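Local atomic coordinates of 3-polyprenyl-4-hydroxybenzoate decarboxylase and related decarboxylases (Pelotomaculum thermopropionicum, PDB entry 6H6X), a protein that binds prenylated FMN with manganese and potassium and, as a UbiD-family enzyme, probably catalyses the reversible decarboxylation of aromatic acids, furan carboxylic acids such as 2,5-furandicarboxylic acid among them. Residues Glu7-Ala10 / Phe11-Gly14; Leu206-Glu210 / Leu211-Ser215; Ala306-Leu309 / Gln310-Gln314. The protein carries 8 engineered substitutions. One frame throughout, in Å; residues are numbered along the deposited sequence.

The three contacts are local, each within one helix or at its start, and they fall in the three sequence-family regions of a UbiD-type decarboxylase: N-terminal (contact 1), FMN-binding (contact 2) and C-terminal (contact 3). Contact 2 is the one at the active site, where Glu210 binds manganese and potassium beside the prenylated FMN. Contact 3 lies to one side, the Val307 side chain being about 10 Å from the cofactor and about 11 Å from that of Glu210; contacts 2 and 3 are about 20 Å apart between centres. Contact 1 is remote from the cofactor and metals, its centre about 26 Å from that of contact 2 and about 32 Å from that of contact 3.

Contact 1 of 3, residues Glu7-Ala10 / Phe11-Gly14; sequences EWLA and FLEG
Phe11 and Leu12, three and four residues further along the N-terminal alpha-helix 5-14, both come up to the Trp8 indole from the same side of its plane, and the three side chains form one apolar face of that helix. In the one aromatic pair, the six-membered ring of Trp8 and the ring of Phe11 lie near parallel, with planes at 30°, but are slid so far that they barely overlap, their centroids 5.0 Å apart. Phe11 CD2 sits over one face of the indole, displaced toward its rim and 3.8 Å from Trp8 CZ3. Both rings leave the backbone in the same sense: in Trp8 (chi1 -179°) and in Phe11 (chi1 180°) CG stands trans to the main-chain nitrogen.

The aliphatic contacts centre on Leu12. Both its methyls gather round Trp8 NE1, CD1 leaning to Trp8 CD1 at 3.7 Å and CD2 to the CE2-CZ2 side. The same Leu12 CD1 methyl also has Leu9 CD2 at 4.2 Å, a looser touch. Trp8 and Leu12 are buried, and Trp8, Phe11 and Leu12 rest on Ala70, Ala69 and Leu66 of helix 64-70.

Polar contacts within the segments are the regular i to i+4 backbone bonds, from Phe11 N to Glu7 O through to Gly14 N to Ala10 O. The polar side-chain ends look to other parts of the fold: Glu13 makes a salt bridge with Arg20, and Glu7 accepts from the backbone nitrogens of Ser2 and His3 before the helix. Trp8 NE1 donates to the carbonyl of Leu60, which pins the rotation of the buried indole and satisfies its one N-H; that same nitrogen also lies 3.4 Å from Leu12 CD1, a van der Waals contact.

Contact 2 of 3, residues Leu206-Glu210 / Leu211-Ser215; sequences LGVDE and LEIAS. With K (potassium ion), chain G; MN (manganese (II) ion), chain H.
A single carboxylate oxygen bridges two metals just where a helix begins: Glu210 OE2 lies 2.3 Å from manganese and 2.6 Å from potassium. Glu210 folds at chi2 (95°) to bring its carboxylate to the ions, and its CG runs alongside Ile213, 4.1 Å from Ile213 CD1. Asn147 and His169 also bind the manganese, along with a water, and the carbonyls of Val148, Ser200 and Ala202 join in holding the potassium.

The preceding residue, Asp209, is the N-cap. Its OD1 takes the hydrogen of Leu211 N at 2.8 Å, from well above the carboxylate plane, and its backbone carbonyl accepts from Ile213 N and, weakly, from Glu212 N. OD2 forms a salt bridge with Arg146, which probably offsets the charge of Asp209 and so eases its closeness to Glu212, whose OE2 is 4.1 Å from Asp209 OD2. A water ties the two acidic residues together, accepting from Asp209 N and donating to Glu212 OE1.

The capped helix start probably steadies the backbone from which Glu210 reaches the ions, at the manganese-potassium site beside prenylated FMN that is characteristic of UbiD enzymes.

Contact 3 of 3, residues Ala306-Leu309 / Gln310-Gln314; sequences AVLL and QTVRQ
The guanidinium of Arg313 has Leu309 CD1 over one face, while CD2 of the same leucine makes the nearest approach, 3.4 Å from Arg313 NH2. The two side chains run side by side in the same direction, one helical turn apart. Arg313 bends at chi3 (-66°), which brings the guanidinium alongside the leucine, its face toward Leu309 CD1. NH2 also forms a salt bridge with Glu80 of helix 75-87, and Leu309 packs on Leu79 and Glu80 of that helix, so this side of the helix combines aliphatic and charged contacts.

A second point of interest is the carbonyl of Val307, which takes two hydrogen bonds from one residue. Thr311 N gives the usual helical bond of 3.0 Å, and the hydroxyl Thr311 OG1 donates to the same oxygen at 2.8 Å. The two donors arrive from opposite faces of the carbonyl plane, the hydroxyl 36° out of it. With chi1 of -44° the hydroxyl projects back toward the preceding turn, where the Val307 oxygen receives it, so the polar end of Thr311 is paired within its own helix.

In the third pair the side chains meet by apolar contact. Leu308 and Val312 point the same way, with Leu308 CD1 3.8 Å from Val312 CG2; Val312 CG2 is also packed tightly against the Leu308 carbonyl oxygen, at 3.2 Å. They face helix 345-356 through Ala353 and Ala352, and strand 319-324 through Val322 and Val319.

Backbone bonds from Gln310 N to Ala306 O through to Arg313 N to Leu309 O keep the turns regular. These i to i+4 pairings belong to a long amphipathic alpha-helix, 294-315, that packs against helix 75-87, helix 345-356 and strand 319-324 of the mixed beta-sheet in the UbiD C-terminal region.

Contact 1 of 3, residues Glu7-Ala10 / Phe11-Gly14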
ATOM      1  N   GLU B   7     -17.207  20.356  20.686  1.00 52.59           N
ATOM      2  CA  GLU B   7     -17.981  20.354  19.453  1.00 62.73           C
ATOM      3  C   GLU B   7     -17.377  19.412  18.397  1.00 67.33           C
ATOM      4  O   GLU B   7     -18.114  18.646  17.762  1.00 60.69           O
ATOM      5  CB  GLU B   7     -18.215  21.780  18.954  1.00 76.60           C
ATOM      6  CG  GLU B   7     -19.339  22.417  19.796  1.00 98.47           C
ATOM      7  CD  GLU B   7     -19.309  23.928  19.891  1.00110.65           C
ATOM      8  OE1 GLU B   7     -19.190  24.563  18.811  1.00110.76           O
ATOM      9  OE2 GLU B   7     -19.432  24.466  21.034  1.00103.25           O
ATOM     10  N   TRP B   8     -16.043  19.393  18.286  1.00 60.19           N
ATOM     11  CA  TRP B   8     -15.419  18.482  17.359  1.00 49.81           C
ATOM     12  C   TRP B   8     -15.751  17.060  17.727  1.00 39.22           C
ATOM     13  O   TRP B   8     -16.065  16.282  16.854  1.00 34.71           O
ATOM     14  CB  TRP B   8     -13.879  18.659  17.285  1.00 45.64           C
ATOM     15  CG  TRP B   8     -13.289  17.728  16.301  1.00 43.03           C
ATOM     16  CD1 TRP B   8     -12.642  16.561  16.566  1.00 44.73           C
ATOM     17  CD2 TRP B   8     -13.375  17.830  14.899  1.00 38.61           C
ATOM     18  NE1 TRP B   8     -12.279  15.959  15.414  1.00 41.78           N
ATOM     19  CE2 TRP B   8     -12.728  16.707  14.366  1.00 38.08           C
ATOM     20  CE3 TRP B   8     -13.939  18.783  14.026  1.00 43.09           C
ATOM     21  CZ2 TRP B   8     -12.622  16.479  12.993  1.00 39.33           C
ATOM     22  CZ3 TRP B   8     -13.830  18.582  12.669  1.00 42.92           C
ATOM     23  CH2 TRP B   8     -13.181  17.430  12.155  1.00 40.47           C
ATOM     24  N   LEU B   9     -15.689  16.709  19.008  1.00 40.11           N
ATOM     25  CA  LEU B   9     -16.104  15.339  19.397  1.00 44.97           C
ATOM     26  C   LEU B   9     -17.570  15.015  19.070  1.00 52.36           C
ATOM     27  O   LEU B   9     -17.879  13.869  18.737  1.00 62.46           O
ATOM     28  CB  LEU B   9     -15.824  15.042  20.863  1.00 42.81           C
ATOM     29  CG  LEU B   9     -14.387  15.148  21.298  1.00 39.66           C
ATOM     30  CD1 LEU B   9     -14.278  14.854  22.773  1.00 43.96           C
ATOM     31  CD2 LEU B   9     -13.484  14.205  20.506  1.00 43.14           C
ATOM     32  N   ALA B  10     -18.447  16.014  19.140  1.00 57.92           N
ATOM     33  CA  ALA B  10     -19.857  15.850  18.762  1.00 65.98           C
ATOM     34  C   ALA B  10     -19.971  15.553  17.277  1.00 64.66           C
ATOM     35  O   ALA B  10     -20.632  14.588  16.895  1.00 76.99           O
ATOM     36  CB  ALA B  10     -20.678  17.095  19.130  1.00 69.89           C
ATOM     37  N   PHE B  11     -19.319  16.365  16.450  1.00 62.25           N
ATOM     38  CA  PHE B  11     -19.200  16.102  15.001  1.00 59.76           C
ATOM     39  C   PHE B  11     -18.696  14.687  14.685  1.00 63.88           C
ATOM     40  O   PHE B  11     -19.255  14.014  13.820  1.00 63.86           O
ATOM     41  CB  PHE B  11     -18.277  17.142  14.382  1.00 64.27           C
ATOM     42  CG  PHE B  11     -18.061  16.986  12.894  1.00 69.84           C
ATOM     43  CD1 PHE B  11     -18.957  17.540  11.980  1.00 73.40           C
ATOM     44  CD2 PHE B  11     -16.922  16.344  12.410  1.00 67.32           C
ATOM     45  CE1 PHE B  11     -18.751  17.424  10.610  1.00 75.02           C
ATOM     46  CE2 PHE B  11     -16.707  16.222  11.049  1.00 73.52           C
ATOM     47  CZ  PHE B  11     -17.626  16.756  10.144  1.00 81.12           C
ATOM     48  N   LEU B  12     -17.666  14.210  15.388  1.00 69.23           N
ATOM     49  CA  LEU B  12     -17.164  12.847  15.130  1.00 65.46           C
ATOM     50  C   LEU B  12     -18.188  11.768  15.542  1.00 70.91           C
ATOM     51  O   LEU B  12     -18.346  10.765  14.839  1.00 62.92           O
ATOM     52  CB  LEU B  12     -15.832  12.572  15.857  1.00 58.01           C
ATOM     53  CG  LEU B  12     -14.558  13.345  15.547  1.00 52.54           C
ATOM     54  CD1 LEU B  12     -13.481  12.933  16.538  1.00 53.08           C
ATOM     55  CD2 LEU B  12     -14.090  13.055  14.150  1.00 43.45           C
ATOM     56  N   GLU B  13     -18.846  11.958  16.688  1.00 83.55           N
ATOM     57  CA  GLU B  13     -19.820  10.967  17.211  1.00 85.19           C
ATOM     58  C   GLU B  13     -20.983  10.735  16.231  1.00 81.39           C
ATOM     59  O   GLU B  13     -21.290   9.597  15.891  1.00 74.44           O
ATOM     60  CB  GLU B  13     -20.356  11.381  18.589  1.00 86.17           C
ATOM     61  CG  GLU B  13     -20.911  10.221  19.429  1.00 88.84           C
ATOM     62  CD  GLU B  13     -20.548  10.322  20.911  1.00 86.98           C
ATOM     63  OE1 GLU B  13     -20.670  11.429  21.477  1.00 88.98           O
ATOM     64  OE2 GLU B  13     -20.140   9.301  21.521  1.00 73.80           O
ATOM     65  N   GLY B  14     -21.571  11.822  15.743  1.00 82.82           N
ATOM     66  CA  GLY B  14     -22.668  11.770  14.777  1.00 86.85           C
ATOM     67  C   GLY B  14     -22.283  11.273  13.395  1.00 94.73           C
ATOM     68  O   GLY B  14     -23.156  10.995  12.558  1.00 91.41           O
TER

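Contact 2 of 3, residues Leu206-Glu210 / Leu211-Ser215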
ATOM      1  N   LEU B 206       9.559  34.865  10.551  1.00114.11           N
ATOM      2  CA  LEU B 206       9.750  34.941  12.004  1.00115.96           C
ATOM      3  C   LEU B 206       8.616  35.572  12.856  1.00116.64           C
ATOM      4  O   LEU B 206       8.511  35.259  14.048  1.00123.94           O
ATOM      5  CB  LEU B 206      11.098  35.614  12.297  1.00115.68           C
ATOM      6  CG  LEU B 206      11.628  35.645  13.731  1.00116.02           C
ATOM      7  CD1 LEU B 206      11.575  34.275  14.390  1.00119.61           C
ATOM      8  CD2 LEU B 206      13.052  36.187  13.729  1.00119.73           C
ATOM      9  N   GLY B 207       7.768  36.425  12.274  1.00104.70           N
ATOM     10  CA  GLY B 207       6.733  37.130  13.059  1.00102.78           C
ATOM     11  C   GLY B 207       5.252  37.011  12.683  1.00 93.26           C
ATOM     12  O   GLY B 207       4.540  38.028  12.679  1.00 89.19           O
ATOM     13  N   VAL B 208       4.756  35.810  12.381  1.00 74.97           N
ATOM     14  CA  VAL B 208       3.305  35.651  12.173  1.00 75.98           C
ATOM     15  C   VAL B 208       2.726  34.696  13.209  1.00 70.61           C
ATOM     16  O   VAL B 208       3.234  33.594  13.454  1.00 65.63           O
ATOM     17  CB  VAL B 208       2.884  35.324  10.714  1.00 75.29           C
ATOM     18  CG1 VAL B 208       3.632  34.156  10.168  1.00 87.15           C
ATOM     19  CG2 VAL B 208       1.389  35.056  10.606  1.00 74.21           C
ATOM     20  N   ASP B 209       1.641  35.167  13.807  1.00 65.06           N
ATOM     21  CA  ASP B 209       1.057  34.570  14.983  1.00 57.43           C
ATOM     22  C   ASP B 209       0.169  33.420  14.511  1.00 51.59           C
ATOM     23  O   ASP B 209      -0.845  33.608  13.816  1.00 44.39           O
ATOM     24  CB  ASP B 209       0.276  35.658  15.739  1.00 61.41           C
ATOM     25  CG  ASP B 209      -0.518  35.128  16.915  1.00 63.12           C
ATOM     26  OD1 ASP B 209      -0.447  33.926  17.234  1.00 64.42           O
ATOM     27  OD2 ASP B 209      -1.230  35.946  17.530  1.00 59.72           O
ATOM     28  N   GLU B 210       0.560  32.202  14.880  1.00 42.02           N
ATOM     29  CA  GLU B 210      -0.260  31.051  14.498  1.00 46.28           C
ATOM     30  C   GLU B 210      -1.660  31.045  15.075  1.00 39.54           C
ATOM     31  O   GLU B 210      -2.542  30.426  14.489  1.00 39.72           O
ATOM     32  CB  GLU B 210       0.447  29.746  14.792  1.00 48.17           C
ATOM     33  CG  GLU B 210       1.654  29.582  13.889  1.00 48.58           C
ATOM     34  CD  GLU B 210       2.951  30.053  14.518  1.00 46.56           C
ATOM     35  OE1 GLU B 210       2.971  30.900  15.464  1.00 43.53           O
ATOM     36  OE2 GLU B 210       3.970  29.512  14.055  1.00 47.40           O
ATOM     37  N   LEU B 211      -1.912  31.749  16.163  1.00 36.13           N
ATOM     38  CA  LEU B 211      -3.329  31.845  16.659  1.00 38.84           C
ATOM     39  C   LEU B 211      -4.224  32.630  15.675  1.00 39.00           C
ATOM     40  O   LEU B 211      -5.397  32.337  15.531  1.00 41.87           O
ATOM     41  CB  LEU B 211      -3.379  32.476  18.054  1.00 37.73           C
ATOM     42  CG  LEU B 211      -2.689  31.703  19.169  1.00 40.20           C
ATOM     43  CD1 LEU B 211      -2.917  32.416  20.501  1.00 41.55           C
ATOM     44  CD2 LEU B 211      -3.168  30.256  19.282  1.00 39.64           C
ATOM     45  N   GLU B 212      -3.633  33.581  14.970  1.00 47.63           N
ATOM     46  CA  GLU B 212      -4.303  34.340  13.898  1.00 47.72           C
ATOM     47  C   GLU B 212      -4.537  33.517  12.659  1.00 40.85           C
ATOM     48  O   GLU B 212      -5.569  33.656  11.987  1.00 42.83           O
ATOM     49  CB  GLU B 212      -3.504  35.620  13.579  1.00 48.79           C
ATOM     50  CG  GLU B 212      -3.528  36.553  14.771  1.00 52.46           C
ATOM     51  CD  GLU B 212      -2.908  37.923  14.536  1.00 59.67           C
ATOM     52  OE1 GLU B 212      -2.123  38.121  13.577  1.00 67.70           O
ATOM     53  OE2 GLU B 212      -3.189  38.814  15.361  1.00 60.60           O
ATOM     54  N   ILE B 213      -3.626  32.589  12.388  1.00 42.95           N
ATOM     55  CA  ILE B 213      -3.860  31.615  11.342  1.00 39.86           C
ATOM     56  C   ILE B 213      -5.044  30.722  11.718  1.00 39.33           C
ATOM     57  O   ILE B 213      -5.960  30.490  10.924  1.00 35.03           O
ATOM     58  CB  ILE B 213      -2.583  30.814  11.042  1.00 44.50           C
ATOM     59  CG1 ILE B 213      -1.494  31.755  10.505  1.00 44.60           C
ATOM     60  CG2 ILE B 213      -2.863  29.757   9.981  1.00 45.64           C
ATOM     61  CD1 ILE B 213      -0.098  31.171  10.562  1.00 48.56           C
ATOM     62  N   ALA B 214      -5.066  30.257  12.955  1.00 41.35           N
ATOM     63  CA  ALA B 214      -6.195  29.446  13.417  1.00 41.16           C
ATOM     64  C   ALA B 214      -7.506  30.196  13.302  1.00 37.55           C
ATOM     65  O   ALA B 214      -8.492  29.636  12.877  1.00 43.30           O
ATOM     66  CB  ALA B 214      -5.976  29.036  14.871  1.00 45.83           C
ATOM     67  N   SER B 215      -7.503  31.450  13.706  1.00 40.28           N
ATOM     68  CA  SER B 215      -8.662  32.341  13.541  1.00 48.13           C
ATOM     69  C   SER B 215      -9.192  32.375  12.111  1.00 45.85           C
ATOM     70  O   SER B 215     -10.361  32.194  11.904  1.00 52.23           O
ATOM     71  CB  SER B 215      -8.274  33.764  13.966  1.00 51.68           C
ATOM     72  OG  SER B 215      -8.951  34.149  15.097  1.00 57.44           O
TER
HETATM   73  K     K G 501       4.548  26.962  14.310  1.00 51.54           K
HETATM   74 MN    MN H 502       6.099  30.442  14.217  1.00 61.91          MN
HETATM   75  O   HOH W   1       0.441  37.837  13.106  1.00 57.60           O
HETATM   76  O   HOH W   2       6.190  29.198  12.175  1.00 49.64           O

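Contact 3 of 3, residues Ala306-Leu309 / Gln310-Gln314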
ATOM      1  N   ALA B 306       0.820  21.988   2.056  1.00 41.84           N
ATOM      2  CA  ALA B 306       0.357  23.301   1.587  1.00 41.13           C
ATOM      3  C   ALA B 306       1.499  24.130   1.065  1.00 40.53           C
ATOM      4  O   ALA B 306       1.377  24.753   0.035  1.00 46.44           O
ATOM      5  CB  ALA B 306      -0.343  24.056   2.687  1.00 43.27           C
ATOM      6  N   VAL B 307       2.592  24.146   1.803  1.00 42.02           N
ATOM      7  CA  VAL B 307       3.811  24.830   1.397  1.00 41.25           C
ATOM      8  C   VAL B 307       4.441  24.210   0.171  1.00 44.39           C
ATOM      9  O   VAL B 307       4.878  24.932  -0.699  1.00 42.91           O
ATOM     10  CB  VAL B 307       4.853  24.868   2.538  1.00 48.66           C
ATOM     11  CG1 VAL B 307       6.254  25.266   2.044  1.00 48.63           C
ATOM     12  CG2 VAL B 307       4.376  25.838   3.623  1.00 50.52           C
ATOM     13  N   LEU B 308       4.485  22.874   0.104  1.00 41.26           N
ATOM     14  CA  LEU B 308       4.988  22.180  -1.039  1.00 39.55           C
ATOM     15  C   LEU B 308       4.177  22.498  -2.338  1.00 42.72           C
ATOM     16  O   LEU B 308       4.782  22.727  -3.404  1.00 37.95           O
ATOM     17  CB  LEU B 308       5.023  20.678  -0.787  1.00 39.13           C
ATOM     18  CG  LEU B 308       5.341  19.759  -1.975  1.00 40.75           C
ATOM     19  CD1 LEU B 308       6.806  19.946  -2.355  1.00 42.04           C
ATOM     20  CD2 LEU B 308       5.081  18.284  -1.612  1.00 40.36           C
ATOM     21  N   LEU B 309       2.844  22.470  -2.263  1.00 38.68           N
ATOM     22  CA  LEU B 309       1.999  22.824  -3.415  1.00 44.20           C
ATOM     23  C   LEU B 309       2.336  24.195  -3.955  1.00 52.04           C
ATOM     24  O   LEU B 309       2.505  24.357  -5.173  1.00 49.27           O
ATOM     25  CB  LEU B 309       0.511  22.809  -3.086  1.00 47.03           C
ATOM     26  CG  LEU B 309      -0.459  23.015  -4.266  1.00 54.27           C
ATOM     27  CD1 LEU B 309      -0.235  21.998  -5.397  1.00 53.95           C
ATOM     28  CD2 LEU B 309      -1.890  22.892  -3.763  1.00 57.50           C
ATOM     29  N   GLN B 310       2.422  25.181  -3.061  1.00 46.73           N
ATOM     30  CA  GLN B 310       2.774  26.554  -3.461  1.00 54.31           C
ATOM     31  C   GLN B 310       4.137  26.634  -4.135  1.00 52.15           C
ATOM     32  O   GLN B 310       4.245  27.206  -5.225  1.00 55.98           O
ATOM     33  CB  GLN B 310       2.789  27.538  -2.278  1.00 57.22           C
ATOM     34  CG  GLN B 310       1.468  28.229  -2.019  1.00 61.64           C
ATOM     35  CD  GLN B 310       1.537  29.143  -0.805  1.00 66.01           C
ATOM     36  OE1 GLN B 310       2.147  28.794   0.225  1.00 64.55           O
ATOM     37  NE2 GLN B 310       0.914  30.329  -0.913  1.00 56.94           N
ATOM     38  N   THR B 311       5.164  26.087  -3.498  1.00 45.57           N
ATOM     39  CA  THR B 311       6.504  26.146  -4.069  1.00 50.63           C
ATOM     40  C   THR B 311       6.600  25.502  -5.451  1.00 54.36           C
ATOM     41  O   THR B 311       7.250  26.033  -6.337  1.00 52.44           O
ATOM     42  CB  THR B 311       7.534  25.418  -3.205  1.00 56.07           C
ATOM     43  OG1 THR B 311       7.335  25.745  -1.833  1.00 52.83           O
ATOM     44  CG2 THR B 311       8.976  25.827  -3.648  1.00 57.96           C
ATOM     45  N   VAL B 312       5.950  24.355  -5.605  1.00 48.39           N
ATOM     46  CA  VAL B 312       5.958  23.669  -6.850  1.00 46.58           C
ATOM     47  C   VAL B 312       5.150  24.447  -7.889  1.00 52.70           C
ATOM     48  O   VAL B 312       5.582  24.525  -9.019  1.00 47.78           O
ATOM     49  CB  VAL B 312       5.454  22.226  -6.694  1.00 50.20           C
ATOM     50  CG1 VAL B 312       5.312  21.539  -8.033  1.00 49.67           C
ATOM     51  CG2 VAL B 312       6.431  21.416  -5.838  1.00 52.71           C
ATOM     52  N   ARG B 313       3.991  24.997  -7.509  1.00 50.86           N
ATOM     53  CA  ARG B 313       3.141  25.774  -8.440  1.00 52.38           C
ATOM     54  C   ARG B 313       3.868  27.023  -9.029  1.00 47.88           C
ATOM     55  O   ARG B 313       3.710  27.301 -10.206  1.00 48.65           O
ATOM     56  CB  ARG B 313       1.822  26.183  -7.799  1.00 57.43           C
ATOM     57  CG  ARG B 313       0.703  26.465  -8.816  1.00 61.76           C
ATOM     58  CD  ARG B 313      -0.495  27.212  -8.226  1.00 63.22           C
ATOM     59  NE  ARG B 313      -1.263  26.444  -7.222  1.00 64.82           N
ATOM     60  CZ  ARG B 313      -2.068  25.415  -7.490  1.00 66.83           C
ATOM     61  NH1 ARG B 313      -2.235  24.977  -8.751  1.00 70.61           N
ATOM     62  NH2 ARG B 313      -2.721  24.810  -6.488  1.00 58.48           N
ATOM     63  N   GLN B 314       4.704  27.691  -8.228  1.00 51.02           N
ATOM     64  CA  GLN B 314       5.558  28.803  -8.667  1.00 58.71           C
ATOM     65  C   GLN B 314       6.360  28.456  -9.897  1.00 60.57           C
ATOM     66  O   GLN B 314       6.425  29.263 -10.827  1.00 55.06           O
ATOM     67  CB  GLN B 314       6.559  29.264  -7.579  1.00 68.20           C
ATOM     68  CG  GLN B 314       6.351  30.681  -7.058  1.00 83.40           C
ATOM     69  CD  GLN B 314       5.237  30.775  -6.015  1.00102.78           C
ATOM     70  OE1 GLN B 314       5.501  31.012  -4.826  1.00105.55           O
ATOM     71  NE2 GLN B 314       3.984  30.571  -6.450  1.00106.73           N
TER